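Local atomic coordinates of glutamine amidotransferase type-2 domain-containing protein (Pseudomonas aeruginosa PAO1, PDB entry 1TE5), a protein that is predicted to be a class-II glutamine amidotransferase of the Ntn-hydrolase clan, probably releasing ammonia from glutamine, though what receives the ammonia is not established. Residues 178-192 with 233-247. Residues are numbered along the deposited sequence; the frame is centred on the assembly and turned at random.
Sequences DWLFTFCSSKLAYIT and ENWTLQQSGEWVLWW
Tyr190 is held between Trp246 and Thr236. Trp246 turns the edge of its six-membered ring to one face of the tyrosine, a T-shaped pair with centroids 5.0 Å apart and planes at 70°. Over the opposite face sits Thr236, whose CB makes a CH-pi contact 3.9 Å from the ring centroid, a place that suits a short branched residue. With CG set between the backbone N and carbonyl carbon (chi1 63°), the tyrosine lies alongside Thr236. At the tyrosine's edge, Gln238 OE1 comes 3.4 Å from CD2. This amide oxygen accepts a bond from a water that takes the indole N-H of Trp246, 2.7 Å from NE1, and hydrogen-bonds Thr182 OG1, linking three polar side-chain groups.

These residues bridge two sheets of the Ntn-hydrolase αββα sandwich: antiparallel strands 180-183 and 243-247 pair in one, 188-192 and 236-238 in the other, so each segment passes from sheet to sheet. Between the two strand pairs, Gly241 is the third residue of the type II turn Gln239-Glu242, where its positive phi (94°) suits glycine, and its N bonds Cys184 O. Ser240 OG donates in plane to a lone pair of Ser185 O, 3.0 Å away, and is hydrogen-bonded to Arg165 NH2.

On the other side of strand 188-192, Ile191 lays CG2 over the six-membered ring of Trp235, 3.8 Å from its centroid. At the C-terminal end of strand 243-247, Asp178 CB lies above the face of Trp247, while Trp179 presents its edge to that indole; Asp178 OD2 is salt-bridged to Arg101 and joined to Trp247 NE1 through a water.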
loop_
_atom_site.group_PDB
_atom_site.type_symbol
_atom_site.label_atom_id
_atom_site.label_comp_id
_atom_site.label_asym_id
_atom_site.label_seq_id
_atom_site.Cartn_x
_atom_site.Cartn_y
_atom_site.Cartn_z
ATOM N N ASP A 178 8.303 -10.380 9.227
ATOM C CA ASP A 178 8.912 -11.599 9.765
ATOM C C ASP A 178 8.028 -12.089 10.908
ATOM O O ASP A 178 7.315 -13.087 10.797
ATOM C CB ASP A 178 10.324 -11.327 10.340
ATOM C CG ASP A 178 11.392 -11.133 9.271
ATOM O OD1 ASP A 178 12.404 -10.454 9.577
ATOM O OD2 ASP A 178 11.244 -11.674 8.159
ATOM N N TRP A 179 8.173 -11.408 12.036
ATOM C CA TRP A 179 7.433 -11.710 13.237
ATOM C C TRP A 179 6.146 -10.909 13.295
ATOM O O TRP A 179 5.995 -9.893 12.616
ATOM C CB TRP A 179 8.291 -11.390 14.462
ATOM C CG TRP A 179 9.025 -10.086 14.342
ATOM C CD1 TRP A 179 10.310 -9.905 13.914
ATOM C CD2 TRP A 179 8.494 -8.774 14.591
ATOM N NE1 TRP A 179 10.608 -8.561 13.877
ATOM C CE2 TRP A 179 9.510 -7.848 14.286
ATOM C CE3 TRP A 179 7.255 -8.295 15.028
ATOM C CZ2 TRP A 179 9.328 -6.475 14.408
ATOM C CZ3 TRP A 179 7.074 -6.929 15.145
ATOM C CH2 TRP A 179 8.104 -6.035 14.835
ATOM N N LEU A 180 5.252 -11.336 14.170
ATOM C CA LEU A 180 3.983 -10.668 14.347
ATOM C C LEU A 180 3.809 -10.452 15.830
ATOM O O LEU A 180 3.582 -11.398 16.574
ATOM C CB LEU A 180 2.855 -11.541 13.786
ATOM C CG LEU A 180 1.391 -11.115 13.917
ATOM C CD1 LEU A 180 1.235 -9.628 13.765
ATOM C CD2 LEU A 180 0.593 -11.837 12.858
ATOM N N PHE A 181 3.994 -9.213 16.263
ATOM C CA PHE A 181 3.852 -8.842 17.657
ATOM C C PHE A 181 2.376 -8.645 17.988
ATOM O O PHE A 181 1.645 -7.967 17.274
ATOM C CB PHE A 181 4.635 -7.563 17.937
ATOM C CG PHE A 181 4.554 -7.091 19.359
ATOM C CD1 PHE A 181 3.885 -5.915 19.675
ATOM C CD2 PHE A 181 5.172 -7.802 20.378
ATOM C CE1 PHE A 181 3.833 -5.452 20.980
ATOM C CE2 PHE A 181 5.124 -7.344 21.693
ATOM C CZ PHE A 181 4.453 -6.167 21.992
ATOM N N THR A 182 1.915 -9.241 19.097
ATOM C CA THR A 182 0.523 -9.018 19.544
ATOM C C THR A 182 0.572 -8.452 20.964
ATOM O O THR A 182 1.497 -8.699 21.747
ATOM C CB THR A 182 -0.395 -10.272 19.603
ATOM O OG1 THR A 182 -0.056 -11.094 20.724
ATOM C CG2 THR A 182 -0.255 -11.061 18.363
ATOM N N PHE A 183 -0.420 -7.665 21.272
ATOM C CA PHE A 183 -0.579 -7.037 22.582
ATOM C C PHE A 183 -2.060 -6.981 22.916
ATOM O O PHE A 183 -2.861 -6.476 22.130
ATOM C CB PHE A 183 0.015 -5.625 22.627
ATOM C CG PHE A 183 0.020 -5.014 24.011
ATOM C CD1 PHE A 183 1.053 -5.290 24.899
ATOM C CD2 PHE A 183 -1.018 -4.186 24.434
ATOM C CE1 PHE A 183 1.049 -4.755 26.180
ATOM C CE2 PHE A 183 -1.028 -3.648 25.710
ATOM C CZ PHE A 183 0.006 -3.933 26.585
ATOM N N CYS A 184 -2.418 -7.492 24.086
ATOM C CA CYS A 184 -3.803 -7.507 24.524
ATOM C C CYS A 184 -4.043 -6.583 25.707
ATOM O O CYS A 184 -3.255 -6.543 26.651
ATOM C CB CYS A 184 -4.202 -8.928 24.890
ATOM S SG CYS A 184 -5.764 -9.052 25.751
ATOM N N SER A 185 -5.127 -5.822 25.635
ATOM C CA SER A 185 -5.497 -4.893 26.699
ATOM C C SER A 185 -6.916 -5.233 27.146
ATOM O O SER A 185 -7.218 -5.290 28.343
ATOM C CB SER A 185 -5.455 -3.454 26.180
ATOM O OG SER A 185 -4.600 -2.644 26.966
ATOM N N SER A 186 -7.778 -5.455 26.157
ATOM C CA SER A 186 -9.179 -5.786 26.360
ATOM C C SER A 186 -9.343 -7.280 26.131
ATOM O O SER A 186 -9.426 -8.063 27.077
ATOM C CB SER A 186 -10.029 -4.998 25.356
ATOM O OG SER A 186 -11.416 -5.220 25.553
ATOM N N LYS A 187 -9.388 -7.670 24.864
ATOM C CA LYS A 187 -9.521 -9.066 24.505
ATOM C C LYS A 187 -8.840 -9.357 23.184
ATOM O O LYS A 187 -8.840 -8.534 22.266
ATOM C CB LYS A 187 -10.988 -9.490 24.442
ATOM C CG LYS A 187 -11.911 -8.531 23.706
ATOM C CD LYS A 187 -13.228 -9.188 23.277
ATOM C CE LYS A 187 -13.971 -9.877 24.423
ATOM N NZ LYS A 187 -13.410 -11.214 24.799
ATOM N N LEU A 188 -8.252 -10.542 23.112
ATOM C CA LEU A 188 -7.544 -11.020 21.934
ATOM C C LEU A 188 -7.415 -12.524 22.151
ATOM O O LEU A 188 -7.394 -12.987 23.285
ATOM C CB LEU A 188 -6.161 -10.368 21.859
ATOM C CG LEU A 188 -5.405 -10.487 20.541
ATOM C CD1 LEU A 188 -6.162 -9.738 19.449
ATOM C CD2 LEU A 188 -4.008 -9.925 20.717
ATOM N N ALA A 189 -7.352 -13.289 21.077
ATOM C CA ALA A 189 -7.242 -14.732 21.202
ATOM C C ALA A 189 -6.471 -15.310 20.023
ATOM O O ALA A 189 -6.223 -14.614 19.032
ATOM C CB ALA A 189 -8.640 -15.344 21.269
ATOM N N TYR A 190 -6.108 -16.586 20.113
ATOM C CA TYR A 190 -5.378 -17.233 19.030
ATOM C C TYR A 190 -5.540 -18.745 19.022
ATOM O O TYR A 190 -6.051 -19.332 19.972
ATOM C CB TYR A 190 -3.885 -16.873 19.102
ATOM C CG TYR A 190 -3.172 -17.352 20.357
ATOM C CD1 TYR A 190 -2.622 -18.638 20.425
ATOM C CD2 TYR A 190 -3.032 -16.514 21.467
ATOM C CE1 TYR A 190 -1.949 -19.078 21.569
ATOM C CE2 TYR A 190 -2.355 -16.946 22.617
ATOM C CZ TYR A 190 -1.817 -18.228 22.658
ATOM O OH TYR A 190 -1.142 -18.649 23.786
ATOM N N ILE A 191 -5.143 -19.362 17.918
ATOM C CA ILE A 191 -5.187 -20.810 17.791
ATOM C C ILE A 191 -4.142 -21.282 16.786
ATOM O O ILE A 191 -4.123 -20.831 15.638
ATOM C CB ILE A 191 -6.589 -21.342 17.398
ATOM C CG1 ILE A 191 -6.576 -22.875 17.402
ATOM C CG2 ILE A 191 -7.006 -20.827 16.020
ATOM C CD1 ILE A 191 -7.929 -23.496 17.211
ATOM N N THR A 192 -3.264 -22.175 17.231
ATOM C CA THR A 192 -2.217 -22.702 16.375
ATOM C C THR A 192 -2.667 -24.035 15.822
ATOM O O THR A 192 -3.160 -24.881 16.563
ATOM C CB THR A 192 -0.919 -22.928 17.154
ATOM O OG1 THR A 192 -0.602 -21.759 17.916
ATOM C CG2 THR A 192 0.226 -23.232 16.201
ATOM N N GLU A 233 -11.676 -24.556 20.456
ATOM C CA GLU A 233 -10.956 -25.817 20.343
ATOM C C GLU A 233 -9.689 -25.589 21.151
ATOM O O GLU A 233 -9.650 -25.800 22.367
ATOM C CB GLU A 233 -10.569 -26.085 18.890
ATOM C CG GLU A 233 -11.555 -25.607 17.862
ATOM C CD GLU A 233 -11.016 -25.760 16.464
ATOM O OE1 GLU A 233 -10.625 -26.893 16.099
ATOM O OE2 GLU A 233 -10.963 -24.742 15.735
ATOM N N ASN A 234 -8.659 -25.134 20.445
ATOM C CA ASN A 234 -7.371 -24.818 21.028
ATOM C C ASN A 234 -7.279 -23.307 21.138
ATOM O O ASN A 234 -6.186 -22.748 21.237
ATOM C CB ASN A 234 -6.236 -25.336 20.149
ATOM C CG ASN A 234 -5.897 -26.774 20.435
ATOM O OD1 ASN A 234 -6.627 -27.686 20.044
ATOM N ND2 ASN A 234 -4.784 -26.991 21.130
ATOM N N TRP A 235 -8.432 -22.646 21.067
ATOM C CA TRP A 235 -8.469 -21.197 21.174
ATOM C C TRP A 235 -8.055 -20.758 22.563
ATOM O O TRP A 235 -8.772 -20.979 23.541
ATOM C CB TRP A 235 -9.856 -20.639 20.842
ATOM C CG TRP A 235 -10.109 -20.461 19.370
ATOM C CD1 TRP A 235 -10.780 -21.315 18.550
ATOM C CD2 TRP A 235 -9.715 -19.348 18.556
ATOM N NE1 TRP A 235 -10.832 -20.807 17.275
ATOM C CE2 TRP A 235 -10.187 -19.601 17.249
ATOM C CE3 TRP A 235 -9.006 -18.160 18.801
ATOM C CZ2 TRP A 235 -9.977 -18.709 16.189
ATOM C CZ3 TRP A 235 -8.797 -17.271 17.744
ATOM C CH2 TRP A 235 -9.281 -17.555 16.455
ATOM N N THR A 236 -6.874 -20.166 22.640
ATOM C CA THR A 236 -6.342 -19.667 23.889
ATOM C C THR A 236 -6.741 -18.197 24.007
ATOM O O THR A 236 -6.607 -17.431 23.049
ATOM C CB THR A 236 -4.813 -19.811 23.909
ATOM O OG1 THR A 236 -4.465 -21.200 23.851
ATOM C CG2 THR A 236 -4.232 -19.198 25.161
ATOM N N LEU A 237 -7.288 -17.815 25.158
ATOM C CA LEU A 237 -7.694 -16.434 25.378
ATOM C C LEU A 237 -6.616 -15.643 26.116
ATOM O O LEU A 237 -6.062 -16.099 27.121
ATOM C CB LEU A 237 -9.017 -16.376 26.145
ATOM C CG LEU A 237 -10.226 -17.098 25.528
ATOM C CD1 LEU A 237 -11.460 -16.894 26.390
ATOM C CD2 LEU A 237 -10.488 -16.592 24.130
ATOM N N GLN A 238 -6.281 -14.480 25.576
ATOM C CA GLN A 238 -5.278 -13.616 26.172
ATOM C C GLN A 238 -5.906 -12.650 27.177
ATOM O O GLN A 238 -7.039 -12.189 26.995
ATOM C CB GLN A 238 -4.532 -12.824 25.092
ATOM C CG GLN A 238 -3.643 -13.655 24.180
ATOM C CD GLN A 238 -2.886 -12.809 23.173
ATOM O OE1 GLN A 238 -2.873 -13.113 21.984
ATOM N NE2 GLN A 238 -2.246 -11.746 23.646
ATOM N N GLN A 239 -5.164 -12.371 28.246
ATOM C CA GLN A 239 -5.597 -11.454 29.300
ATOM C C GLN A 239 -4.950 -10.080 29.108
ATOM O O GLN A 239 -3.998 -9.924 28.345
ATOM C CB GLN A 239 -5.165 -11.992 30.665
ATOM C CG GLN A 239 -5.490 -13.451 30.913
ATOM C CD GLN A 239 -4.520 -14.091 31.891
ATOM O OE1 GLN A 239 -4.095 -15.235 31.703
ATOM N NE2 GLN A 239 -4.141 -13.345 32.928
ATOM N N SER A 240 -5.438 -9.109 29.863
ATOM C CA SER A 240 -4.920 -7.754 29.807
ATOM C C SER A 240 -3.432 -7.728 30.174
ATOM O O SER A 240 -3.018 -8.318 31.181
ATOM C CB SER A 240 -5.724 -6.867 30.763
ATOM O OG SER A 240 -5.327 -5.508 30.707
ATOM N N GLY A 241 -2.634 -7.074 29.331
ATOM C CA GLY A 241 -1.202 -6.951 29.570
ATOM C C GLY A 241 -0.332 -8.004 28.914
ATOM O O GLY A 241 0.902 -7.889 28.915
ATOM N N GLU A 242 -0.966 -9.035 28.368
ATOM C CA GLU A 242 -0.240 -10.118 27.721
ATOM C C GLU A 242 0.127 -9.853 26.267
ATOM O O GLU A 242 -0.708 -9.468 25.445
ATOM C CB GLU A 242 -1.016 -11.430 27.831
ATOM C CG GLU A 242 -1.423 -11.770 29.258
ATOM C CD GLU A 242 -1.870 -13.211 29.425
ATOM O OE1 GLU A 242 -2.302 -13.831 28.429
ATOM O OE2 GLU A 242 -1.783 -13.724 30.563
ATOM N N TRP A 243 1.401 -10.061 25.972
ATOM C CA TRP A 243 1.923 -9.881 24.636
ATOM C C TRP A 243 2.513 -11.200 24.190
ATOM O O TRP A 243 2.850 -12.043 25.013
ATOM C CB TRP A 243 2.998 -8.789 24.631
ATOM C CG TRP A 243 4.143 -9.031 25.590
ATOM C CD1 TRP A 243 4.247 -8.571 26.875
ATOM C CD2 TRP A 243 5.353 -9.756 25.327
ATOM N NE1 TRP A 243 5.443 -8.960 27.424
ATOM C CE2 TRP A 243 6.140 -9.693 26.496
ATOM C CE3 TRP A 243 5.844 -10.457 24.215
ATOM C CZ2 TRP A 243 7.403 -10.299 26.583
ATOM C CZ3 TRP A 243 7.101 -11.060 24.303
ATOM C CH2 TRP A 243 7.862 -10.980 25.480
ATOM N N VAL A 244 2.597 -11.401 22.884
ATOM C CA VAL A 244 3.165 -12.621 22.335
ATOM C C VAL A 244 3.890 -12.247 21.054
ATOM O O VAL A 244 3.455 -11.357 20.327
ATOM C CB VAL A 244 2.080 -13.686 22.005
ATOM C CG1 VAL A 244 2.726 -14.921 21.425
ATOM C CG2 VAL A 244 1.298 -14.074 23.251
ATOM N N LEU A 245 5.053 -12.844 20.834
ATOM C CA LEU A 245 5.792 -12.581 19.616
ATOM C C LEU A 245 5.745 -13.868 18.830
ATOM O O LEU A 245 6.150 -14.932 19.323
ATOM C CB LEU A 245 7.242 -12.176 19.895
ATOM C CG LEU A 245 7.989 -11.655 18.660
ATOM C CD1 LEU A 245 7.253 -10.465 18.060
ATOM C CD2 LEU A 245 9.405 -11.267 19.033
ATOM N N TRP A 246 5.181 -13.766 17.634
ATOM C CA TRP A 246 5.039 -14.887 16.732
ATOM C C TRP A 246 6.040 -14.760 15.610
ATOM O O TRP A 246 6.558 -13.679 15.343
ATOM C CB TRP A 246 3.633 -14.902 16.130
ATOM C CG TRP A 246 2.572 -15.076 17.132
ATOM C CD1 TRP A 246 1.877 -14.093 17.774
ATOM C CD2 TRP A 246 2.088 -16.315 17.644
ATOM N NE1 TRP A 246 0.988 -14.647 18.658
ATOM C CE2 TRP A 246 1.095 -16.013 18.598
ATOM C CE3 TRP A 246 2.398 -17.659 17.390
ATOM C CZ2 TRP A 246 0.400 -17.011 19.305
ATOM C CZ3 TRP A 246 1.707 -18.653 18.092
ATOM C CH2 TRP A 246 0.719 -18.319 19.039
ATOM N N TRP A 247 6.314 -15.887 14.975
ATOM C CA TRP A 247 7.223 -15.966 13.847
ATOM C C TRP A 247 7.156 -17.421 13.430
ATOM O O TRP A 247 7.424 -18.315 14.243
ATOM C CB TRP A 247 8.651 -15.567 14.250
ATOM C CG TRP A 247 9.554 -15.296 13.078
ATOM C CD1 TRP A 247 9.291 -15.557 11.762
ATOM C CD2 TRP A 247 10.852 -14.694 13.110
ATOM N NE1 TRP A 247 10.340 -15.153 10.975
ATOM C CE2 TRP A 247 11.314 -14.624 11.778
ATOM C CE3 TRP A 247 11.672 -14.211 14.137
ATOM C CZ2 TRP A 247 12.558 -14.081 11.445
ATOM C CZ3 TRP A 247 12.905 -13.669 13.805
ATOM C CH2 TRP A 247 13.337 -13.613 12.470
HETATM O O HOH W 1 10.231 -14.365 7.883
HETATM O O HOH W 2 -0.926 -13.704 20.299
HETATM O O HOH W 3 -9.196 -12.217 25.519
HETATM O O HOH W 4 -3.585 -23.255 20.256
#